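Local coordinates for Uly1 (Catenovulum maritimum, PDB 7DRQ), which probably cleaves the marine polysaccharide ulvan, acting as a calcium-binding beta-propeller lyase of polysaccharide lyase family 24, at residues Arg101-Glu106 / Gly138-Ile143; His129-Asn134 / Tyr147-Tyr152. One frame throughout, in Å; residues are numbered along the deposited sequence.

In the fold
From the N terminus, the chain runs through the four-stranded sheet 53-91 to Arg101-Glu106, the first half of contact 1. It then forms strands 111-115 and 122-126 and enters a long loop before strand 150-152. His129-Asn134 opens contact 2 in this loop, Gly138-Ile143 completes contact 1, and Tyr147-Tyr152 completes contact 2. The two contacts therefore cross. Contact 2 closes the long loop at its base, and contact 1 fastens its middle to the segment around strand 104-105. They also meet directly. Glu106 probably hydrogen-bonds His129, and Ile143 packs on Tyr131, Arg132 and Arg149. Together they join the loop to neighbouring parts of the propeller.

Contact 1: residues Arg101-Glu106 / Gly138-Ile143; sequences RWWVGE and GGNGDI
Asn140 reaches across to Arg101 and Trp103, and its amide fills the closer-packed side. Its CG, anti to the carbonyl carbon (chi1 -60°), carries the amide toward the Trp103 rim. The Asn140 and Trp103 side chains cross at about a right angle, the amide plane turned 71° from the indole plane. Asn140 OD1 lies at the ring edge, 3.6 Å from Trp103 CZ3. Asn140 ND2 lies 4.0 Å from Arg101 CG and donates to Thr137 O. Arg101 CB lies over one face of Trp103, toward the rim, and Trp103 CE3 stands over the centre of the Trp102 ring.

Gly138 covers the Arg101 guanidinium. Its CA rests 3.6 Å above one face, toward the rim. With no side chain, the glycine backbone can lie this close. Arg101 NH1 and Gly138 N are 3.5 Å apart, but both are donors and each turns to Asp136. Arg101 NH1 binds Asp136 O and Glu99 O, NH2 binds Arg28 O in helix 24-29, and Gly138 N binds Asp136 OD1.

Residues Arg101 to Val104 form a type I beta turn, closed by Val104 N to Arg101 O at 3.0 Å. The turn leads into the short strand 104-105, which pairs in parallel with 39-40. Facing it is the long loop between strands 122-126 and 150-152 of the propeller.

The other side is looser and wetter. Trp102 is partly exposed and comes no nearer to Asn140 than 4.3 Å, from NE1 to OD1. A water in the plane of its ring bridges them. It accepts from Trp102 NE1 at 3.3 Å and donates to Asn140 OD1 at 2.6 Å.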
loop_
_atom_site.group_PDB
_atom_site.type_symbol
_atom_site.label_atom_id
_atom_site.label_comp_id
_atom_site.label_asym_id
_atom_site.label_seq_id
_atom_site.Cartn_x
_atom_site.Cartn_y
_atom_site.Cartn_z
ATOM N N ARG A 101 -19.134 9.489 5.815
ATOM C CA ARG A 101 -19.387 10.825 5.280
ATOM C C ARG A 101 -18.751 10.872 3.907
ATOM O O ARG A 101 -17.599 11.273 3.743
ATOM C CB ARG A 101 -18.824 11.903 6.197
ATOM C CG ARG A 101 -19.643 12.112 7.466
ATOM C CD ARG A 101 -19.375 11.033 8.518
ATOM N NE ARG A 101 -19.722 11.507 9.860
ATOM C CZ ARG A 101 -19.729 10.740 10.949
ATOM N NH1 ARG A 101 -19.402 9.457 10.863
ATOM N NH2 ARG A 101 -20.050 11.260 12.133
ATOM N N TRP A 102 -19.531 10.461 2.903
ATOM C CA TRP A 102 -18.979 10.163 1.591
ATOM C C TRP A 102 -18.533 11.412 0.846
ATOM O O TRP A 102 -17.803 11.292 -0.140
ATOM C CB TRP A 102 -20.003 9.388 0.759
ATOM C CG TRP A 102 -21.369 10.015 0.750
ATOM C CD1 TRP A 102 -22.429 9.678 1.541
ATOM C CD2 TRP A 102 -21.817 11.095 -0.085
ATOM N NE1 TRP A 102 -23.509 10.480 1.251
ATOM C CE2 TRP A 102 -23.161 11.357 0.257
ATOM C CE3 TRP A 102 -21.215 11.863 -1.091
ATOM C CZ2 TRP A 102 -23.913 12.355 -0.371
ATOM C CZ3 TRP A 102 -21.962 12.855 -1.710
ATOM C CH2 TRP A 102 -23.299 13.090 -1.344
ATOM N N TRP A 103 -18.951 12.598 1.292
ATOM C CA TRP A 103 -18.495 13.855 0.702
ATOM C C TRP A 103 -17.155 14.324 1.268
ATOM O O TRP A 103 -16.673 15.394 0.877
ATOM C CB TRP A 103 -19.561 14.943 0.903
ATOM C CG TRP A 103 -19.879 15.111 2.360
ATOM C CD1 TRP A 103 -19.275 15.962 3.229
ATOM C CD2 TRP A 103 -20.832 14.359 3.128
ATOM N NE1 TRP A 103 -19.801 15.810 4.489
ATOM C CE2 TRP A 103 -20.756 14.829 4.457
ATOM C CE3 TRP A 103 -21.746 13.343 2.820
ATOM C CZ2 TRP A 103 -21.558 14.320 5.481
ATOM C CZ3 TRP A 103 -22.546 12.833 3.846
ATOM C CH2 TRP A 103 -22.443 13.326 5.159
ATOM N N VAL A 104 -16.540 13.570 2.178
ATOM C CA VAL A 104 -15.179 13.842 2.630
ATOM C C VAL A 104 -14.298 12.695 2.162
ATOM O O VAL A 104 -14.391 11.577 2.685
ATOM C CB VAL A 104 -15.086 14.019 4.152
ATOM C CG1 VAL A 104 -13.636 14.304 4.537
ATOM C CG2 VAL A 104 -15.993 15.145 4.611
ATOM N N GLY A 105 -13.415 12.982 1.211
ATOM C CA GLY A 105 -12.591 11.934 0.623
ATOM C C GLY A 105 -11.568 11.391 1.607
ATOM O O GLY A 105 -10.994 12.122 2.419
ATOM N N GLU A 106 -11.315 10.088 1.514
ATOM C CA GLU A 106 -10.552 9.374 2.536
ATOM C C GLU A 106 -9.517 8.491 1.829
ATOM O O GLU A 106 -9.830 7.385 1.381
ATOM C CB GLU A 106 -11.536 8.595 3.422
ATOM C CG GLU A 106 -11.037 7.454 4.269
ATOM C CD GLU A 106 -9.952 7.806 5.272
ATOM O OE1 GLU A 106 -8.842 8.118 4.824
ATOM O OE2 GLU A 106 -10.183 7.691 6.507
ATOM N N GLY A 138 -22.575 8.240 11.538
ATOM C CA GLY A 138 -23.292 9.502 11.597
ATOM C C GLY A 138 -24.552 9.527 10.767
ATOM O O GLY A 138 -24.904 10.578 10.222
ATOM N N GLY A 139 -25.242 8.394 10.649
ATOM C CA GLY A 139 -26.453 8.321 9.862
ATOM C C GLY A 139 -26.246 8.064 8.388
ATOM O O GLY A 139 -27.183 8.253 7.604
ATOM N N ASN A 140 -25.052 7.647 7.982
ATOM C CA ASN A 140 -24.739 7.407 6.575
ATOM C C ASN A 140 -24.469 5.916 6.394
ATOM O O ASN A 140 -23.325 5.477 6.298
ATOM C CB ASN A 140 -23.551 8.243 6.134
ATOM C CG ASN A 140 -23.794 9.726 6.283
ATOM O OD1 ASN A 140 -24.489 10.337 5.470
ATOM N ND2 ASN A 140 -23.229 10.315 7.336
ATOM N N GLY A 141 -25.539 5.132 6.362
ATOM C CA GLY A 141 -25.429 3.723 6.054
ATOM C C GLY A 141 -25.207 2.866 7.287
ATOM O O GLY A 141 -24.757 3.327 8.338
ATOM N N ASP A 142 -25.538 1.584 7.138
ATOM C CA ASP A 142 -25.431 0.597 8.206
ATOM C C ASP A 142 -24.194 -0.255 7.935
ATOM O O ASP A 142 -24.159 -1.019 6.964
ATOM C CB ASP A 142 -26.706 -0.247 8.259
ATOM C CG ASP A 142 -26.632 -1.392 9.243
ATOM O OD1 ASP A 142 -25.656 -1.502 10.014
ATOM O OD2 ASP A 142 -27.581 -2.202 9.243
ATOM N N ILE A 143 -23.183 -0.128 8.793
ATOM C CA ILE A 143 -21.901 -0.797 8.584
ATOM C C ILE A 143 -21.757 -2.046 9.450
ATOM O O ILE A 143 -20.693 -2.670 9.458
ATOM C CB ILE A 143 -20.735 0.180 8.818
ATOM C CG1 ILE A 143 -19.466 -0.285 8.102
ATOM C CG2 ILE A 143 -20.468 0.370 10.313
ATOM C CD1 ILE A 143 -18.340 0.756 8.158
HETATM O O HOH W 1 -25.642 9.255 3.430
#

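Contact 2: residues His129-Asn134 / Tyr147-Tyr152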
loop_
_atom_site.group_PDB
_atom_site.type_symbol
_atom_site.label_atom_id
_atom_site.label_comp_id
_atom_site.label_asym_id
_atom_site.label_seq_id
_atom_site.Cartn_x
_atom_site.Cartn_y
_atom_site.Cartn_z
ATOM N N HIS A 129 -10.948 1.733 6.626
ATOM C CA HIS A 129 -10.011 2.400 7.530
ATOM C C HIS A 129 -10.373 2.002 8.964
ATOM O O HIS A 129 -10.956 2.788 9.720
ATOM C CB HIS A 129 -10.006 3.918 7.347
ATOM C CG HIS A 129 -8.915 4.605 8.110
ATOM N ND1 HIS A 129 -8.709 5.968 8.054
ATOM C CD2 HIS A 129 -7.959 4.115 8.936
ATOM C CE1 HIS A 129 -7.688 6.289 8.830
ATOM N NE2 HIS A 129 -7.213 5.184 9.374
ATOM N N ALA A 130 -10.004 0.772 9.328
ATOM C CA ALA A 130 -10.168 0.264 10.692
ATOM C C ALA A 130 -11.624 0.311 11.156
ATOM O O ALA A 130 -11.920 0.632 12.311
ATOM C CB ALA A 130 -9.264 1.027 11.663
ATOM N N TYR A 131 -12.548 -0.034 10.266
ATOM C CA TYR A 131 -13.945 -0.003 10.669
ATOM C C TYR A 131 -14.297 -1.264 11.454
ATOM O O TYR A 131 -13.615 -2.287 11.374
ATOM C CB TYR A 131 -14.860 0.159 9.453
ATOM C CG TYR A 131 -14.538 1.409 8.660
ATOM C CD1 TYR A 131 -14.245 2.602 9.304
ATOM C CD2 TYR A 131 -14.495 1.384 7.273
ATOM C CE1 TYR A 131 -13.938 3.761 8.585
ATOM C CE2 TYR A 131 -14.180 2.528 6.544
ATOM C CZ TYR A 131 -13.900 3.706 7.203
ATOM O OH TYR A 131 -13.593 4.837 6.486
ATOM N N ARG A 132 -15.370 -1.163 12.238
ATOM C CA ARG A 132 -15.836 -2.240 13.102
ATOM C C ARG A 132 -17.356 -2.222 13.100
ATOM O O ARG A 132 -17.980 -1.297 12.582
ATOM C CB ARG A 132 -15.293 -2.095 14.537
ATOM C CG ARG A 132 -15.236 -0.658 15.004
ATOM C CD ARG A 132 -14.435 -0.489 16.298
ATOM N NE ARG A 132 -13.935 0.885 16.430
ATOM C CZ ARG A 132 -14.659 1.911 16.873
ATOM N NH1 ARG A 132 -15.926 1.736 17.237
ATOM N NH2 ARG A 132 -14.118 3.119 16.957
ATOM N N GLU A 133 -17.963 -3.251 13.704
ATOM C CA GLU A 133 -19.417 -3.369 13.613
ATOM C C GLU A 133 -20.127 -2.182 14.252
ATOM O O GLU A 133 -21.236 -1.831 13.837
ATOM C CB GLU A 133 -19.888 -4.680 14.242
ATOM C CG GLU A 133 -19.704 -4.767 15.741
ATOM C CD GLU A 133 -20.016 -6.152 16.244
ATOM O OE1 GLU A 133 -20.817 -6.838 15.577
ATOM O OE2 GLU A 133 -19.454 -6.562 17.277
ATOM N N ASN A 134 -19.507 -1.538 15.244
ATOM C CA ASN A 134 -20.124 -0.390 15.891
ATOM C C ASN A 134 -19.473 0.926 15.471
ATOM O O ASN A 134 -19.540 1.912 16.210
ATOM C CB ASN A 134 -20.107 -0.557 17.413
ATOM C CG ASN A 134 -18.711 -0.568 17.983
ATOM O OD1 ASN A 134 -17.737 -0.836 17.275
ATOM N ND2 ASN A 134 -18.596 -0.253 19.267
ATOM N N TYR A 147 -18.158 -3.846 7.660
ATOM C CA TYR A 147 -16.959 -3.162 8.142
ATOM C C TYR A 147 -15.689 -3.693 7.495
ATOM O O TYR A 147 -14.644 -3.031 7.572
ATOM C CB TYR A 147 -16.836 -3.305 9.664
ATOM C CG TYR A 147 -16.933 -4.744 10.106
ATOM C CD1 TYR A 147 -15.814 -5.567 10.114
ATOM C CD2 TYR A 147 -18.152 -5.287 10.494
ATOM C CE1 TYR A 147 -15.903 -6.888 10.511
ATOM C CE2 TYR A 147 -18.252 -6.603 10.885
ATOM C CZ TYR A 147 -17.126 -7.397 10.888
ATOM O OH TYR A 147 -17.210 -8.708 11.278
ATOM N N PHE A 148 -15.764 -4.871 6.873
ATOM C CA PHE A 148 -14.677 -5.481 6.122
ATOM C C PHE A 148 -15.237 -5.783 4.739
ATOM O O PHE A 148 -16.343 -6.320 4.627
ATOM C CB PHE A 148 -14.170 -6.771 6.809
ATOM C CG PHE A 148 -13.043 -7.445 6.080
ATOM C CD1 PHE A 148 -11.731 -7.054 6.300
ATOM C CD2 PHE A 148 -13.295 -8.456 5.162
ATOM C CE1 PHE A 148 -10.690 -7.645 5.610
ATOM C CE2 PHE A 148 -12.257 -9.067 4.468
ATOM C CZ PHE A 148 -10.946 -8.664 4.697
ATOM N N ARG A 149 -14.500 -5.412 3.689
ATOM C CA ARG A 149 -15.078 -5.327 2.345
ATOM C C ARG A 149 -14.202 -6.068 1.337
ATOM O O ARG A 149 -13.188 -5.540 0.872
ATOM C CB ARG A 149 -15.280 -3.861 1.947
ATOM C CG ARG A 149 -16.276 -3.146 2.861
ATOM C CD ARG A 149 -16.283 -1.624 2.713
ATOM N NE ARG A 149 -17.478 -1.093 3.366
ATOM C CZ ARG A 149 -17.684 0.179 3.687
ATOM N NH1 ARG A 149 -16.762 1.098 3.432
ATOM N NH2 ARG A 149 -18.832 0.526 4.263
ATOM N N TYR A 150 -14.620 -7.282 0.976
ATOM C CA TYR A 150 -13.850 -8.173 0.117
ATOM C C TYR A 150 -14.713 -8.618 -1.053
ATOM O O TYR A 150 -15.856 -9.050 -0.858
ATOM C CB TYR A 150 -13.369 -9.385 0.934
ATOM C CG TYR A 150 -12.723 -10.506 0.154
ATOM C CD1 TYR A 150 -11.726 -10.254 -0.784
ATOM C CD2 TYR A 150 -13.085 -11.828 0.394
ATOM C CE1 TYR A 150 -11.126 -11.299 -1.498
ATOM C CE2 TYR A 150 -12.486 -12.880 -0.296
ATOM C CZ TYR A 150 -11.512 -12.609 -1.242
ATOM O OH TYR A 150 -10.923 -13.652 -1.920
ATOM N N SER A 151 -14.165 -8.534 -2.262
ATOM C CA SER A 151 -14.835 -9.044 -3.450
ATOM C C SER A 151 -13.892 -10.000 -4.166
ATOM O O SER A 151 -12.670 -9.813 -4.156
ATOM C CB SER A 151 -15.263 -7.896 -4.390
ATOM O OG SER A 151 -16.353 -7.170 -3.844
ATOM N N TYR A 152 -14.455 -11.042 -4.776
ATOM C CA TYR A 152 -13.607 -12.032 -5.420
ATOM C C TYR A 152 -14.377 -12.733 -6.526
ATOM O O TYR A 152 -15.608 -12.685 -6.594
ATOM C CB TYR A 152 -13.049 -13.059 -4.421
ATOM C CG TYR A 152 -14.089 -13.978 -3.823
ATOM C CD1 TYR A 152 -14.900 -13.557 -2.762
ATOM C CD2 TYR A 152 -14.268 -15.264 -4.307
ATOM C CE1 TYR A 152 -15.856 -14.411 -2.200
ATOM C CE2 TYR A 152 -15.226 -16.124 -3.752
ATOM C CZ TYR A 152 -16.019 -15.684 -2.709
ATOM O OH TYR A 152 -16.966 -16.539 -2.162
HETATM O O HOH W 2 -12.102 -1.401 7.774
#
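Tyr131 and Tyr147 meet through the roots of their side chains, with CB to CB at 4.0 Å. This is the apolar part of the contact. With Tyr147 CG between the backbone N and carbonyl carbon (chi1 52°), the ring meets the backbone of Tyr131 to Glu133 obliquely. Tyr147 CB is 3.6 Å from Arg132 C, and Tyr147 CD2 is 3.8 Å from Glu133 N. The Tyr131 ring has His129 N over one face, toward the rim, and its OH bonds to Asn109.

The polar link between the segments is indirect. A water accepts from Tyr131 N at 2.9 Å and lies 3.0 Å from Tyr147 O. Other acceptors compete for its protons. Tyr147 O also lies near the plane of the Tyr131 ring, at its edge.

Among charged groups, Arg149 NH1 approaches Tyr131 CE2 obliquely at 4.3 Å. The guanidinium is held mainly from outside, by a salt bridge to Asp146 and bonds to Asp127 O and Thr96. Within 129-134, Arg132 NH1 donates to Asn134 OD1 from above the carbonyl plane.

The Arg149 side chain lies about 4 Å from that of Lys185, a residue of the calcium site with Asp173 and Asp183. The contact closes the loop leading into strand 150-152, an outermost strand of the antiparallel sheet 111-115, 122-126, 150-152, consistent with a propeller blade. Phe148 reaches Leu125 on strand 122-126 and Leu201 on strand 201-208, while Ala130 bonds through its backbone to Leu201.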